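Local atomic coordinates of short chain dehydrogenase (Rhodopseudomonas palustris, PDB entry 3H7A), a protein that probably catalyses an oxidation or reduction with a nicotinamide cofactor, as related short-chain dehydrogenases do. Residues I137-A142 with Q167-E172; L84-F89 with Q225-P230; A45-E50 with G56-R61. All coordinates share one frame; numbering follows the deposited sequence.

Contact 1: I137-A142 with Q167-E172; sequences IFFTGA and QSMARE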
ATOM      1  N   ILE B 137       7.500  -9.521 -20.020  1.00 24.92           N
ATOM      2  CA  ILE B 137       7.777 -10.518 -18.985  1.00 22.56           C
ATOM      3  C   ILE B 137       6.753 -10.395 -17.885  1.00 24.88           C
ATOM      4  O   ILE B 137       6.776  -9.436 -17.115  1.00 23.69           O
ATOM      5  CB  ILE B 137       9.167 -10.338 -18.334  1.00 18.59           C
ATOM      6  CG1 ILE B 137      10.263 -10.245 -19.399  1.00 22.26           C
ATOM      7  CG2 ILE B 137       9.419 -11.479 -17.349  1.00 21.58           C
ATOM      8  CD1 ILE B 137      11.632  -9.889 -18.876  1.00 23.39           C
ATOM      9  N   PHE B 138       5.867 -11.380 -17.815  1.00 19.94           N
ATOM     10  CA  PHE B 138       4.710 -11.339 -16.941  1.00 21.65           C
ATOM     11  C   PHE B 138       4.871 -12.370 -15.844  1.00 22.98           C
ATOM     12  O   PHE B 138       5.305 -13.495 -16.105  1.00 26.35           O
ATOM     13  CB  PHE B 138       3.441 -11.635 -17.752  1.00 20.66           C
ATOM     14  CG  PHE B 138       3.128 -10.609 -18.811  1.00 23.11           C
ATOM     15  CD1 PHE B 138       3.670  -9.328 -18.760  1.00 16.09           C
ATOM     16  CD2 PHE B 138       2.244 -10.911 -19.840  1.00 23.58           C
ATOM     17  CE1 PHE B 138       3.373  -8.383 -19.719  1.00 29.08           C
ATOM     18  CE2 PHE B 138       1.926  -9.963 -20.799  1.00 26.75           C
ATOM     19  CZ  PHE B 138       2.493  -8.698 -20.737  1.00 20.69           C
ATOM     20  N   PHE B 139       4.518 -11.982 -14.618  1.00 23.24           N
ATOM     21  CA  PHE B 139       4.613 -12.846 -13.452  1.00 19.93           C
ATOM     22  C   PHE B 139       3.238 -13.006 -12.826  1.00 20.61           C
ATOM     23  O   PHE B 139       2.550 -12.015 -12.601  1.00 27.35           O
ATOM     24  CB  PHE B 139       5.539 -12.210 -12.422  1.00 18.12           C
ATOM     25  CG  PHE B 139       6.972 -12.108 -12.869  1.00 19.30           C
ATOM     26  CD1 PHE B 139       7.824 -13.206 -12.756  1.00 23.76           C
ATOM     27  CD2 PHE B 139       7.476 -10.910 -13.377  1.00 21.24           C
ATOM     28  CE1 PHE B 139       9.171 -13.130 -13.148  1.00 20.93           C
ATOM     29  CE2 PHE B 139       8.814 -10.811 -13.765  1.00 18.76           C
ATOM     30  CZ  PHE B 139       9.664 -11.943 -13.648  1.00 18.69           C
ATOM     31  N   THR B 140       2.834 -14.244 -12.542  1.00 20.61           N
ATOM     32  CA  THR B 140       1.561 -14.489 -11.859  1.00 19.91           C
ATOM     33  C   THR B 140       1.713 -14.380 -10.351  1.00 18.49           C
ATOM     34  O   THR B 140       2.415 -15.184  -9.741  1.00 22.16           O
ATOM     35  CB  THR B 140       0.976 -15.873 -12.185  1.00 25.39           C
ATOM     36  OG1 THR B 140       0.830 -16.015 -13.604  1.00 27.11           O
ATOM     37  CG2 THR B 140      -0.384 -16.030 -11.547  1.00 23.80           C
ATOM     38  N   GLY B 141       1.018 -13.408  -9.763  1.00 20.83           N
ATOM     39  CA  GLY B 141       1.017 -13.192  -8.313  1.00 17.77           C
ATOM     40  C   GLY B 141      -0.256 -13.688  -7.664  1.00 24.05           C
ATOM     41  O   GLY B 141      -1.131 -14.220  -8.337  1.00 19.32           O
ATOM     42  N   ALA B 142      -0.362 -13.511  -6.349  1.00 20.62           N
ATOM     43  CA  ALA B 142      -1.522 -13.985  -5.587  1.00 19.16           C
ATOM     44  C   ALA B 142      -1.785 -12.927  -4.542  1.00 20.50           C
ATOM     45  O   ALA B 142      -0.997 -11.988  -4.426  1.00 22.14           O
ATOM     46  CB  ALA B 142      -1.181 -15.315  -4.902  1.00 19.16           C
ATOM     47  N   GLN B 167       9.133  -5.750  -9.577  1.00 20.76           N
ATOM     48  CA  GLN B 167       9.247  -4.295  -9.415  1.00 20.40           C
ATOM     49  C   GLN B 167      10.606  -3.787  -9.853  1.00 23.35           C
ATOM     50  O   GLN B 167      10.688  -2.841 -10.636  1.00 26.86           O
ATOM     51  CB  GLN B 167       8.999  -3.870  -7.967  1.00 18.18           C
ATOM     52  CG  GLN B 167       7.567  -3.993  -7.506  1.00 23.08           C
ATOM     53  CD  GLN B 167       7.331  -3.242  -6.217  1.00 17.58           C
ATOM     54  OE1 GLN B 167       8.260  -2.639  -5.663  1.00 27.97           O
ATOM     55  NE2 GLN B 167       6.103  -3.278  -5.725  1.00 27.05           N
ATOM     56  N   SER B 168      11.661  -4.433  -9.360  1.00 22.17           N
ATOM     57  CA  SER B 168      13.037  -4.065  -9.690  1.00 23.41           C
ATOM     58  C   SER B 168      13.371  -4.245 -11.165  1.00 26.83           C
ATOM     59  O   SER B 168      14.131  -3.456 -11.750  1.00 25.79           O
ATOM     60  CB  SER B 168      13.998  -4.898  -8.858  1.00 27.66           C
ATOM     61  OG  SER B 168      13.919  -4.523  -7.498  1.00 24.24           O
ATOM     62  N   MET B 169      12.817  -5.293 -11.762  1.00 22.19           N
ATOM     63  CA  MET B 169      13.060  -5.536 -13.175  1.00 24.88           C
ATOM     64  C   MET B 169      12.334  -4.460 -13.958  1.00 20.84           C
ATOM     65  O   MET B 169      12.873  -3.926 -14.920  1.00 24.76           O
ATOM     66  CB  MET B 169      12.610  -6.941 -13.590  1.00 21.45           C
ATOM     67  CG  MET B 169      13.577  -8.084 -13.162  1.00 21.42           C
ATOM     68  SD  MET B 169      13.115  -9.741 -13.718  1.00 12.61           S
ATOM     69  CE  MET B 169      12.941  -9.442 -15.475  1.00 20.25           C
ATOM     70  N   ALA B 170      11.122  -4.125 -13.525  1.00 22.70           N
ATOM     71  CA  ALA B 170      10.323  -3.096 -14.201  1.00 24.79           C
ATOM     72  C   ALA B 170      10.990  -1.717 -14.172  1.00 23.50           C
ATOM     73  O   ALA B 170      11.069  -1.050 -15.193  1.00 20.44           O
ATOM     74  CB  ALA B 170       8.903  -3.039 -13.634  1.00 20.80           C
ATOM     75  N   ARG B 171      11.506  -1.310 -13.018  1.00 23.31           N
ATOM     76  CA  ARG B 171      12.146  -0.018 -12.913  1.00 26.86           C
ATOM     77  C   ARG B 171      13.332   0.064 -13.884  1.00 26.43           C
ATOM     78  O   ARG B 171      13.533   1.092 -14.514  1.00 30.74           O
ATOM     79  CB  ARG B 171      12.593   0.282 -11.472  1.00 30.82           C
ATOM     80  CG  ARG B 171      11.504   0.231 -10.393  1.00 37.10           C
ATOM     81  CD  ARG B 171      10.493   1.374 -10.420  1.00 48.94           C
ATOM     82  NE  ARG B 171      11.121   2.691 -10.424  1.00 60.31           N
ATOM     83  CZ  ARG B 171      10.474   3.833 -10.657  1.00 70.91           C
ATOM     84  NH1 ARG B 171      11.140   4.982 -10.655  1.00 72.98           N
ATOM     85  NH2 ARG B 171       9.165   3.833 -10.893  1.00 69.82           N
ATOM     86  N   GLU B 172      14.073  -1.036 -14.028  1.00 25.62           N
ATOM     87  CA  GLU B 172      15.243  -1.099 -14.918  1.00 27.41           C
ATOM     88  C   GLU B 172      14.920  -1.247 -16.416  1.00 26.07           C
ATOM     89  O   GLU B 172      15.569  -0.623 -17.259  1.00 27.87           O
ATOM     90  CB  GLU B 172      16.196  -2.219 -14.484  1.00 26.50           C
ATOM     91  CG  GLU B 172      17.608  -2.092 -15.070  1.00 30.38           C
ATOM     92  CD  GLU B 172      18.511  -3.317 -14.858  1.00 29.90           C
ATOM     93  OE1 GLU B 172      18.319  -4.070 -13.876  1.00 26.55           O
ATOM     94  OE2 GLU B 172      19.439  -3.515 -15.683  1.00 31.42           O
TER

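Contact 2: L84-F89 with Q225-P230; sequences LEVTIF and QLYQQP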
ATOM      1  N   LEU B  84      12.167 -14.781 -28.799  1.00 22.85           N
ATOM      2  CA  LEU B  84      11.375 -14.822 -27.583  1.00 24.57           C
ATOM      3  C   LEU B  84      10.764 -13.445 -27.319  1.00 27.35           C
ATOM      4  O   LEU B  84      11.487 -12.476 -27.063  1.00 22.90           O
ATOM      5  CB  LEU B  84      12.245 -15.275 -26.400  1.00 22.62           C
ATOM      6  CG  LEU B  84      11.546 -15.356 -25.037  1.00 21.53           C
ATOM      7  CD1 LEU B  84      10.495 -16.426 -24.999  1.00 15.90           C
ATOM      8  CD2 LEU B  84      12.570 -15.610 -23.974  1.00 17.88           C
ATOM      9  N   GLU B  85       9.435 -13.364 -27.393  1.00 21.93           N
ATOM     10  CA  GLU B  85       8.721 -12.084 -27.228  1.00 29.29           C
ATOM     11  C   GLU B  85       7.925 -11.905 -25.943  1.00 28.05           C
ATOM     12  O   GLU B  85       7.703 -10.776 -25.506  1.00 31.03           O
ATOM     13  CB  GLU B  85       7.826 -11.798 -28.426  1.00 29.59           C
ATOM     14  CG  GLU B  85       8.560 -10.943 -29.417  1.00 41.40           C
ATOM     15  CD  GLU B  85       7.883 -10.831 -30.744  1.00 43.57           C
ATOM     16  OE1 GLU B  85       6.630 -10.849 -30.783  1.00 35.37           O
ATOM     17  OE2 GLU B  85       8.624 -10.713 -31.751  1.00 40.18           O
ATOM     18  N   VAL B  86       7.468 -13.012 -25.364  1.00 29.59           N
ATOM     19  CA  VAL B  86       6.701 -12.980 -24.121  1.00 26.58           C
ATOM     20  C   VAL B  86       7.140 -14.148 -23.246  1.00 26.03           C
ATOM     21  O   VAL B  86       7.208 -15.266 -23.729  1.00 26.61           O
ATOM     22  CB  VAL B  86       5.174 -13.070 -24.388  1.00 25.27           C
ATOM     23  CG1 VAL B  86       4.361 -12.974 -23.083  1.00 21.06           C
ATOM     24  CG2 VAL B  86       4.720 -11.986 -25.344  1.00 18.34           C
ATOM     25  N   THR B  87       7.473 -13.885 -21.978  1.00 21.10           N
ATOM     26  CA  THR B  87       7.603 -14.960 -20.980  1.00 22.93           C
ATOM     27  C   THR B  87       6.496 -14.800 -19.944  1.00 22.04           C
ATOM     28  O   THR B  87       6.315 -13.714 -19.417  1.00 25.09           O
ATOM     29  CB  THR B  87       8.971 -14.928 -20.259  1.00 23.99           C
ATOM     30  OG1 THR B  87      10.002 -15.256 -21.191  1.00 25.71           O
ATOM     31  CG2 THR B  87       9.032 -15.940 -19.083  1.00 16.61           C
ATOM     32  N   ILE B  88       5.749 -15.862 -19.670  1.00 22.17           N
ATOM     33  CA  ILE B  88       4.761 -15.822 -18.608  1.00 21.84           C
ATOM     34  C   ILE B  88       5.169 -16.839 -17.560  1.00 23.60           C
ATOM     35  O   ILE B  88       5.230 -18.045 -17.833  1.00 19.57           O
ATOM     36  CB  ILE B  88       3.348 -16.068 -19.142  1.00 26.59           C
ATOM     37  CG1 ILE B  88       2.993 -14.963 -20.123  1.00 29.29           C
ATOM     38  CG2 ILE B  88       2.338 -16.057 -18.009  1.00 27.19           C
ATOM     39  CD1 ILE B  88       2.222 -15.424 -21.275  1.00 33.90           C
ATOM     40  N   PHE B  89       5.512 -16.336 -16.373  1.00 21.90           N
ATOM     41  CA  PHE B  89       5.924 -17.176 -15.260  1.00 19.92           C
ATOM     42  C   PHE B  89       4.736 -17.448 -14.342  1.00 24.76           C
ATOM     43  O   PHE B  89       4.255 -16.558 -13.644  1.00 26.71           O
ATOM     44  CB  PHE B  89       7.063 -16.533 -14.473  1.00 18.99           C
ATOM     45  CG  PHE B  89       7.555 -17.389 -13.354  1.00 15.46           C
ATOM     46  CD1 PHE B  89       8.434 -18.446 -13.597  1.00 12.63           C
ATOM     47  CD2 PHE B  89       7.095 -17.179 -12.043  1.00 25.10           C
ATOM     48  CE1 PHE B  89       8.890 -19.260 -12.561  1.00 20.20           C
ATOM     49  CE2 PHE B  89       7.521 -17.993 -11.007  1.00 23.05           C
ATOM     50  CZ  PHE B  89       8.433 -19.033 -11.259  1.00 21.03           C
ATOM     51  N   GLN B 225      -4.716  -8.882 -22.468  1.00 26.56           N
ATOM     52  CA  GLN B 225      -4.912  -7.453 -22.261  1.00 31.26           C
ATOM     53  C   GLN B 225      -3.587  -6.727 -21.952  1.00 30.83           C
ATOM     54  O   GLN B 225      -3.288  -5.691 -22.549  1.00 32.44           O
ATOM     55  CB  GLN B 225      -5.935  -7.208 -21.154  1.00 32.32           C
ATOM     56  CG  GLN B 225      -6.362  -5.749 -21.039  1.00 48.04           C
ATOM     57  CD  GLN B 225      -6.769  -5.347 -19.633  1.00 48.09           C
ATOM     58  OE1 GLN B 225      -6.522  -4.216 -19.209  1.00 44.17           O
ATOM     59  NE2 GLN B 225      -7.403  -6.268 -18.909  1.00 40.44           N
ATOM     60  N   LEU B 226      -2.791  -7.277 -21.036  1.00 30.24           N
ATOM     61  CA  LEU B 226      -1.484  -6.690 -20.722  1.00 24.72           C
ATOM     62  C   LEU B 226      -0.568  -6.717 -21.940  1.00 30.33           C
ATOM     63  O   LEU B 226       0.148  -5.737 -22.210  1.00 26.77           O
ATOM     64  CB  LEU B 226      -0.826  -7.403 -19.535  1.00 28.33           C
ATOM     65  CG  LEU B 226      -1.340  -7.070 -18.131  1.00 27.64           C
ATOM     66  CD1 LEU B 226      -0.809  -8.050 -17.101  1.00 23.02           C
ATOM     67  CD2 LEU B 226      -0.993  -5.628 -17.753  1.00 29.80           C
ATOM     68  N   TYR B 227      -0.604  -7.825 -22.685  1.00 29.45           N
ATOM     69  CA  TYR B 227       0.179  -7.932 -23.908  1.00 29.14           C
ATOM     70  C   TYR B 227      -0.169  -6.790 -24.862  1.00 31.68           C
ATOM     71  O   TYR B 227       0.720  -6.166 -25.422  1.00 29.85           O
ATOM     72  CB  TYR B 227       0.016  -9.294 -24.616  1.00 29.99           C
ATOM     73  CG  TYR B 227       0.774  -9.304 -25.936  1.00 20.44           C
ATOM     74  CD1 TYR B 227       2.147  -9.483 -25.963  1.00 28.32           C
ATOM     75  CD2 TYR B 227       0.125  -9.047 -27.139  1.00 31.69           C
ATOM     76  CE1 TYR B 227       2.850  -9.439 -27.147  1.00 22.77           C
ATOM     77  CE2 TYR B 227       0.820  -9.019 -28.329  1.00 19.80           C
ATOM     78  CZ  TYR B 227       2.176  -9.213 -28.322  1.00 26.66           C
ATOM     79  OH  TYR B 227       2.877  -9.168 -29.495  1.00 27.25           O
ATOM     80  N   GLN B 228      -1.464  -6.515 -25.015  1.00 28.94           N
ATOM     81  CA  GLN B 228      -1.951  -5.534 -25.983  1.00 33.87           C
ATOM     82  C   GLN B 228      -1.663  -4.050 -25.687  1.00 35.60           C
ATOM     83  O   GLN B 228      -1.763  -3.218 -26.590  1.00 38.45           O
ATOM     84  CB  GLN B 228      -3.445  -5.735 -26.218  1.00 36.35           C
ATOM     85  CG  GLN B 228      -3.802  -7.037 -26.910  1.00 43.39           C
ATOM     86  CD  GLN B 228      -3.693  -6.962 -28.420  1.00 57.20           C
ATOM     87  OE1 GLN B 228      -4.711  -6.921 -29.118  1.00 60.32           O
ATOM     88  NE2 GLN B 228      -2.462  -6.955 -28.937  1.00 51.60           N
ATOM     89  N   GLN B 229      -1.323  -3.724 -24.442  1.00 32.10           N
ATOM     90  CA  GLN B 229      -1.078  -2.338 -24.035  1.00 27.98           C
ATOM     91  C   GLN B 229       0.096  -1.696 -24.767  1.00 31.73           C
ATOM     92  O   GLN B 229       1.186  -2.270 -24.799  1.00 31.63           O
ATOM     93  CB  GLN B 229      -0.797  -2.255 -22.538  1.00 25.47           C
ATOM     94  CG  GLN B 229      -1.961  -2.608 -21.658  1.00 22.36           C
ATOM     95  CD  GLN B 229      -1.643  -2.408 -20.201  1.00 32.69           C
ATOM     96  OE1 GLN B 229      -0.489  -2.476 -19.797  1.00 25.84           O
ATOM     97  NE2 GLN B 229      -2.671  -2.149 -19.401  1.00 27.10           N
ATOM     98  N   PRO B 230      -0.111  -0.487 -25.327  1.00 34.31           N
ATOM     99  CA  PRO B 230       0.990   0.251 -25.964  1.00 34.69           C
ATOM    100  C   PRO B 230       1.901   0.881 -24.918  1.00 36.03           C
ATOM    101  O   PRO B 230       1.458   1.099 -23.786  1.00 36.43           O
ATOM    102  CB  PRO B 230       0.266   1.334 -26.769  1.00 37.50           C
ATOM    103  CG  PRO B 230      -1.020   1.563 -26.045  1.00 32.06           C
ATOM    104  CD  PRO B 230      -1.386   0.259 -25.377  1.00 39.10           C
TER
HETATM  105  O   HOH W   1       5.711  -8.889 -29.347  1.00 29.67           O

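Contact 3: A45-E50 with G56-R61; sequences APLVAE and GRIVAR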
ATOM      1  N   ALA B  45       0.627 -33.534 -23.423  1.00 45.25           N
ATOM      2  CA  ALA B  45       0.123 -34.136 -24.670  1.00 42.94           C
ATOM      3  C   ALA B  45      -1.333 -33.795 -25.039  1.00 40.55           C
ATOM      4  O   ALA B  45      -1.592 -33.494 -26.201  1.00 43.22           O
ATOM      5  CB  ALA B  45       0.367 -35.655 -24.700  1.00 46.99           C
ATOM      6  N   PRO B  46      -2.283 -33.837 -24.072  1.00 41.68           N
ATOM      7  CA  PRO B  46      -3.607 -33.308 -24.427  1.00 42.98           C
ATOM      8  C   PRO B  46      -3.610 -31.842 -24.898  1.00 44.84           C
ATOM      9  O   PRO B  46      -4.286 -31.529 -25.886  1.00 46.56           O
ATOM     10  CB  PRO B  46      -4.406 -33.467 -23.126  1.00 45.32           C
ATOM     11  CG  PRO B  46      -3.744 -34.602 -22.433  1.00 44.71           C
ATOM     12  CD  PRO B  46      -2.289 -34.379 -22.697  1.00 41.45           C
ATOM     13  N   LEU B  47      -2.850 -30.974 -24.220  1.00 41.00           N
ATOM     14  CA  LEU B  47      -2.759 -29.551 -24.574  1.00 36.04           C
ATOM     15  C   LEU B  47      -2.199 -29.346 -25.980  1.00 37.37           C
ATOM     16  O   LEU B  47      -2.735 -28.548 -26.757  1.00 36.76           O
ATOM     17  CB  LEU B  47      -1.930 -28.769 -23.540  1.00 36.75           C
ATOM     18  CG  LEU B  47      -1.720 -27.259 -23.763  1.00 37.20           C
ATOM     19  CD1 LEU B  47      -3.044 -26.501 -23.832  1.00 34.35           C
ATOM     20  CD2 LEU B  47      -0.790 -26.657 -22.707  1.00 35.99           C
ATOM     21  N   VAL B  48      -1.129 -30.071 -26.299  1.00 34.88           N
ATOM     22  CA  VAL B  48      -0.510 -29.997 -27.621  1.00 37.20           C
ATOM     23  C   VAL B  48      -1.497 -30.433 -28.702  1.00 39.95           C
ATOM     24  O   VAL B  48      -1.661 -29.735 -29.696  1.00 39.73           O
ATOM     25  CB  VAL B  48       0.793 -30.819 -27.685  1.00 36.59           C
ATOM     26  CG1 VAL B  48       1.372 -30.819 -29.083  1.00 37.76           C
ATOM     27  CG2 VAL B  48       1.809 -30.256 -26.714  1.00 35.97           C
ATOM     28  N   ALA B  49      -2.176 -31.557 -28.469  1.00 41.63           N
ATOM     29  CA  ALA B  49      -3.189 -32.081 -29.392  1.00 44.09           C
ATOM     30  C   ALA B  49      -4.296 -31.067 -29.662  1.00 44.28           C
ATOM     31  O   ALA B  49      -4.642 -30.833 -30.811  1.00 45.51           O
ATOM     32  CB  ALA B  49      -3.774 -33.379 -28.859  1.00 44.60           C
ATOM     33  N   GLU B  50      -4.816 -30.461 -28.596  1.00 43.40           N
ATOM     34  CA  GLU B  50      -5.867 -29.453 -28.678  1.00 45.22           C
ATOM     35  C   GLU B  50      -5.428 -28.179 -29.398  1.00 40.27           C
ATOM     36  O   GLU B  50      -6.179 -27.629 -30.198  1.00 42.98           O
ATOM     37  CB  GLU B  50      -6.354 -29.104 -27.271  1.00 46.74           C
ATOM     38  CG  GLU B  50      -7.623 -28.270 -27.225  1.00 56.84           C
ATOM     39  CD  GLU B  50      -8.128 -28.025 -25.809  1.00 62.36           C
ATOM     40  OE1 GLU B  50      -7.506 -28.527 -24.839  1.00 69.18           O
ATOM     41  OE2 GLU B  50      -9.156 -27.321 -25.672  1.00 74.10           O
ATOM     42  N   GLY B  56      -2.782 -24.156 -34.228  1.00 40.65           N
ATOM     43  CA  GLY B  56      -1.686 -23.467 -33.535  1.00 37.39           C
ATOM     44  C   GLY B  56      -0.399 -24.259 -33.401  1.00 35.42           C
ATOM     45  O   GLY B  56      -0.381 -25.466 -33.635  1.00 36.04           O
ATOM     46  N   ARG B  57       0.675 -23.570 -33.007  1.00 32.40           N
ATOM     47  CA  ARG B  57       2.001 -24.164 -32.878  1.00 28.17           C
ATOM     48  C   ARG B  57       2.473 -24.159 -31.425  1.00 30.03           C
ATOM     49  O   ARG B  57       2.391 -23.133 -30.753  1.00 29.97           O
ATOM     50  CB  ARG B  57       3.003 -23.424 -33.765  1.00 30.32           C
ATOM     51  CG  ARG B  57       2.628 -23.426 -35.249  1.00 31.45           C
ATOM     52  CD  ARG B  57       3.375 -22.365 -36.014  1.00 30.83           C
ATOM     53  NE  ARG B  57       3.049 -21.029 -35.527  1.00 40.08           N
ATOM     54  CZ  ARG B  57       3.894 -20.003 -35.521  1.00 39.90           C
ATOM     55  NH1 ARG B  57       3.498 -18.836 -35.049  1.00 41.16           N
ATOM     56  NH2 ARG B  57       5.128 -20.132 -35.989  1.00 35.02           N
ATOM     57  N   ILE B  58       2.946 -25.312 -30.949  1.00 28.70           N
ATOM     58  CA  ILE B  58       3.390 -25.476 -29.561  1.00 27.98           C
ATOM     59  C   ILE B  58       4.505 -26.516 -29.457  1.00 31.68           C
ATOM     60  O   ILE B  58       4.448 -27.549 -30.120  1.00 34.34           O
ATOM     61  CB  ILE B  58       2.200 -25.816 -28.588  1.00 29.06           C
ATOM     62  CG1 ILE B  58       2.688 -26.026 -27.142  1.00 25.99           C
ATOM     63  CG2 ILE B  58       1.386 -27.019 -29.089  1.00 29.46           C
ATOM     64  CD1 ILE B  58       1.595 -26.388 -26.141  1.00 28.68           C
ATOM     65  N   VAL B  59       5.529 -26.204 -28.655  1.00 29.36           N
ATOM     66  CA  VAL B  59       6.581 -27.138 -28.271  1.00 26.66           C
ATOM     67  C   VAL B  59       6.439 -27.416 -26.786  1.00 32.05           C
ATOM     68  O   VAL B  59       6.495 -26.497 -25.975  1.00 35.15           O
ATOM     69  CB  VAL B  59       7.979 -26.563 -28.558  1.00 26.81           C
ATOM     70  CG1 VAL B  59       9.069 -27.527 -28.140  1.00 31.29           C
ATOM     71  CG2 VAL B  59       8.116 -26.217 -30.034  1.00 29.13           C
ATOM     72  N   ALA B  60       6.230 -28.684 -26.439  1.00 33.97           N
ATOM     73  CA  ALA B  60       6.097 -29.120 -25.044  1.00 33.51           C
ATOM     74  C   ALA B  60       7.420 -29.656 -24.504  1.00 34.57           C
ATOM     75  O   ALA B  60       8.077 -30.465 -25.158  1.00 42.03           O
ATOM     76  CB  ALA B  60       5.029 -30.183 -24.938  1.00 30.93           C
ATOM     77  N   ARG B  61       7.823 -29.190 -23.321  1.00 33.60           N
ATOM     78  CA  ARG B  61       9.017 -29.703 -22.655  1.00 33.15           C
ATOM     79  C   ARG B  61       8.737 -30.047 -21.196  1.00 33.93           C
ATOM     80  O   ARG B  61       7.823 -29.488 -20.588  1.00 34.56           O
ATOM     81  CB  ARG B  61      10.177 -28.705 -22.739  1.00 30.66           C
ATOM     82  CG  ARG B  61      10.749 -28.516 -24.144  1.00 36.45           C
ATOM     83  CD  ARG B  61      11.705 -27.322 -24.201  1.00 41.15           C
ATOM     84  NE  ARG B  61      12.891 -27.476 -23.347  1.00 47.14           N
ATOM     85  CZ  ARG B  61      14.134 -27.685 -23.786  1.00 51.65           C
ATOM     86  NH1 ARG B  61      14.393 -27.774 -25.090  1.00 44.88           N
ATOM     87  NH2 ARG B  61      15.132 -27.804 -22.916  1.00 46.69           N
TER

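Contact 1: I137-A142 with Q167-E172
M169 meets I137 and F139 by a side chain that runs out straight and then turns: CG lies anti to the carbonyl carbon, beside the backbone N, the next torsion is extended, and the bend comes at the thioether, with chi3 near 54°. That last turn separates the roles of the two end atoms. SD is presented to F139 and the terminal methyl CE is swung to I137.

On the strand, I137 and F139 are alternate residues and send their side chains to the same face of the sheet. I137 reaches the helix by the far end of its longer branch, where CD1 lies 3.7 Å from M169 CE. F139 offers its CZ atom, 4.1 Å from M169 SD. The sulfur sits 5.3 Å from the centroid of the F139 ring and 74° off the ring normal, a Met-aromatic contact with an oblique approach. M169 crosses both partners at about a right angle, and only I137 CD1, F139 CZ and its own SD and CE come within 4.2 Å across the contact; no hydrogen bond links the two segments.

All three residues are buried. The same face is filled out by L162 and A166 of the helix, which pack on F139, and by M129 of helix 104-132, which packs on I137. The other side of the helix looks onto a second subunit: Q167 OE1 accepts a hydrogen bond from G148 N of that subunit, and S168 OG bonds to its G149 O. M169 thus packs a helix that also borders the second subunit against the sheet. Strand 135-142, helix 153-173 and strand 178-185 form one beta-alpha-beta unit, the crossover repeated in the Rossmann fold of short-chain dehydrogenases.

Contact 2: L84-F89 with Q225-P230
E85 OE1 takes a short hydrogen bond, 2.6 Å, from a water that is also hydrogen-bonded to Y227 OH, at 2.9 Å. The water is needed as a go-between, because E85 OE1 and Y227 OH themselves stand 4.3 Å apart, too far for a direct bond. It lies at the edge of the Y227 ring and in its plane. In the Rossmann fold this is a meeting of an inner strand of the parallel sheet, 84-89, with helix 216-228, which comes far later in the chain.

Next to the water bridge the contact is apolar. The V86 methyl CG2 comes obliquely against the ring of Y227, spanning its CD1-CE1 bond, with CE1 at 3.6 Å. Y227 gets there with CG anti to the backbone N, chi1 176°, which carries the ring off the last turn of the helix and leaves its hydroxyl level with E85. One side chain therefore serves two neighbouring strand residues, its hydrocarbon part against V86 and its phenol oxygen on the water.

Other aromatics crowd round the ring: W224 stacks with it, F32 meets it edge-to-face, and F27 of helix 18-29 also touches it. Polar support for this end of the helix comes from K136, on the strand next to 84-89. Its NZ is hydrogen-bonded to the carbonyl oxygens of L226, Y227 and Q229, and its positive charge probably suits the partial negative charge of a helix C-terminus. Within the contact, V86 places CG2 anti to its own carbonyl carbon, and that same methyl also lies 3.6 Å from Y227 CD1.

Contact 3: A45-E50 with G56-R61
I58 points its side chain from the strand at the helix, and V48 takes both ends of it while L47 meets CD1 alone. With CG1 anti to the backbone N (chi1 178°) and the next torsion also extended, I58 CD1 travels outward to within 4.2 Å of L47 CG, the two side chains crossing at about a right angle. The shorter branch stays nearer the backbone, where I58 CG2 lies 3.8 Å from V48 CG1. V48 meets the isoleucine at a slant, and its second methyl, CG2, lies 3.9 Å from I58 CD1 and also reaches A60 CB at 3.7 Å. I58 and A60, alternate residues, both face the helix. Helix and strand run nearly antiparallel, at 165°, with their axes 8.6 Å apart, in the beta-alpha-beta unit of strand 33-38, helix 45-53 and strand 57-62.

An alanine in place of I58 would keep little more than CB and is likely to leave L47 and V48 CG1 without a partner on the strand, with V48 CG2 resting on A60 alone. L47 also packs on A21 and A24 of helix 18-29. The contact between these two segments rests on close fit of hydrocarbon, not on directed bonds.

Overall arrangement
All three contacts hang on one parallel sheet. Contacts 1 and 2 have centres 12 Å apart and use adjacent strands: F138 N bonds T87 O, and F138 O bonds F89 N, both at 2.9 Å. They lie on opposite faces, for F138 turns away from M169 and packs its CZ against L226. Contact 3 sits at the outermost strand 57-62, about 20 Å from contact 2 and 27 Å from contact 1, centre to centre; helix 18-29 spans the gap, touching Y227 and L47. In Rossmann folds the cofactor binds at the C-terminal strand ends, here probably near where T140 O of contact 1 meets K159 NZ.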